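Local coordinates for SspB protein (Streptomyces clavuligerus, PDB 6JUF) that probably nicks or cuts DNA as a metal-dependent nuclease in a phosphorothioation-sensing bacterial defence system directed against phages, at residues Cys175-Lys178 and Met179-Ala183. Numbering follows the deposited sequence.
Sequences CITK and MYVPA
The side chain of Y180 lies back over the helical turn that starts at I176. Y180 CB stands 3.8 Å from I176 O. Y180 CG is 3.9 Å from I176 O and Y180 CD2 only 3.2 Å from it, the oxygen coming at the ring obliquely. With chi1 at -63°, CG sits beside the backbone N, which turns the ring back along the helix and lets Y180 CD2 also touch I176 CG2 at 4.0 Å. Farther out Y180 CE2 is still 4.1 Å from I176 O, while one ring face has M179 CG over its centre, 3.8 Å above the plane of Y180. At the tip, Y180 OH reaches M179 CE at 3.4 Å, a van der Waals contact. Beyond the two segments, F135 meets the ring edge-to-face and H114 meets it with the planes almost perpendicular.

The backbone identifies this as the C-terminal turn of helix 166-180: M179 N, Y180 N and V181 N bond to C175 O, I176 O and T177 O, respectively, in the i to i+4 pattern. The last is the straightest, with 161° at the hydrogen; V181 itself then leaves helical phi/psi. V181 CG1 and V181 CG2 each lie 3.8 Å from T177 CG2. M208 and W219 of the neighbouring antiparallel sheet touch both side chains, while T177 OG1 bonds back to V173 O. K178 O accepts from R203 NE, and K178 NZ donates to the backbone oxygen of T19, the residue that follows E18 in sequence, a magnesium ligand seen in this protein though no metal is bound to this chain.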
loop_
_atom_site.group_PDB
_atom_site.type_symbol
_atom_site.label_atom_id
_atom_site.label_comp_id
_atom_site.label_asym_id
_atom_site.label_seq_id
_atom_site.Cartn_x
_atom_site.Cartn_y
_atom_site.Cartn_z
ATOM N N CYS B 175 4.509 -17.303 1.885
ATOM C CA CYS B 175 4.829 -15.914 1.478
ATOM C C CYS B 175 4.060 -15.507 0.234
ATOM O O CYS B 175 3.579 -14.359 0.135
ATOM C CB CYS B 175 6.325 -15.805 1.207
ATOM S SG CYS B 175 6.815 -14.031 1.118
ATOM N N ILE B 176 3.943 -16.421 -0.735
ATOM C CA ILE B 176 3.169 -16.139 -1.989
ATOM C C ILE B 176 1.711 -15.795 -1.597
ATOM O O ILE B 176 1.150 -14.833 -2.090
ATOM C CB ILE B 176 3.190 -17.387 -2.908
ATOM C CG1 ILE B 176 4.548 -17.528 -3.585
ATOM C CG2 ILE B 176 2.087 -17.270 -3.976
ATOM C CD1 ILE B 176 4.875 -18.890 -4.208
ATOM N N THR B 177 1.132 -16.547 -0.658
ATOM C CA THR B 177 -0.257 -16.289 -0.230
ATOM C C THR B 177 -0.383 -14.910 0.439
ATOM O O THR B 177 -1.259 -14.133 0.064
ATOM C CB THR B 177 -0.701 -17.360 0.780
ATOM O OG1 THR B 177 -0.415 -18.655 0.217
ATOM C CG2 THR B 177 -2.192 -17.295 1.040
ATOM N N LYS B 178 0.508 -14.588 1.377
ATOM C CA LYS B 178 0.483 -13.291 2.060
ATOM C C LYS B 178 0.684 -12.120 1.087
ATOM O O LYS B 178 0.142 -11.025 1.328
ATOM C CB LYS B 178 1.612 -13.232 3.157
ATOM C CG LYS B 178 1.229 -14.057 4.367
ATOM C CD LYS B 178 2.115 -13.757 5.562
ATOM C CE LYS B 178 3.355 -14.571 5.533
ATOM N NZ LYS B 178 4.162 -14.123 6.692
ATOM N N MET B 179 1.417 -12.353 -0.001
ATOM C CA MET B 179 1.750 -11.291 -0.948
ATOM C C MET B 179 0.522 -10.958 -1.816
ATOM O O MET B 179 0.316 -9.792 -2.203
ATOM C CB MET B 179 2.919 -11.746 -1.854
ATOM C CG MET B 179 3.253 -10.746 -2.996
ATOM S SD MET B 179 4.906 -11.196 -3.614
ATOM C CE MET B 179 4.997 -10.006 -4.940
ATOM N N TYR B 180 -0.248 -11.990 -2.202
ATOM C CA TYR B 180 -1.294 -11.774 -3.211
ATOM C C TYR B 180 -2.766 -11.824 -2.767
ATOM O O TYR B 180 -3.631 -11.353 -3.517
ATOM C CB TYR B 180 -1.139 -12.774 -4.388
ATOM C CG TYR B 180 0.168 -12.628 -5.158
ATOM C CD1 TYR B 180 0.358 -11.525 -6.043
ATOM C CD2 TYR B 180 1.213 -13.529 -5.008
ATOM C CE1 TYR B 180 1.586 -11.366 -6.720
ATOM C CE2 TYR B 180 2.408 -13.363 -5.678
ATOM C CZ TYR B 180 2.599 -12.306 -6.545
ATOM O OH TYR B 180 3.787 -12.192 -7.220
ATOM N N VAL B 181 -3.095 -12.463 -1.636
ATOM C CA VAL B 181 -4.491 -12.640 -1.231
ATOM C C VAL B 181 -4.938 -11.484 -0.305
ATOM O O VAL B 181 -4.110 -10.813 0.334
ATOM C CB VAL B 181 -4.777 -14.016 -0.521
ATOM C CG1 VAL B 181 -4.238 -15.161 -1.357
ATOM C CG2 VAL B 181 -4.246 -14.044 0.909
ATOM N N PRO B 182 -6.258 -11.222 -0.268
ATOM C CA PRO B 182 -6.722 -10.135 0.614
ATOM C C PRO B 182 -6.356 -10.381 2.059
ATOM O O PRO B 182 -6.323 -11.540 2.508
ATOM C CB PRO B 182 -8.256 -10.131 0.425
ATOM C CG PRO B 182 -8.457 -10.774 -0.955
ATOM C CD PRO B 182 -7.341 -11.801 -1.090
ATOM N N ALA B 183 -6.017 -9.296 2.777
ATOM C CA ALA B 183 -5.558 -9.396 4.150
ATOM C C ALA B 183 -6.581 -10.136 5.035
ATOM O O ALA B 183 -6.240 -10.794 5.985
ATOM C CB ALA B 183 -5.313 -7.981 4.697
#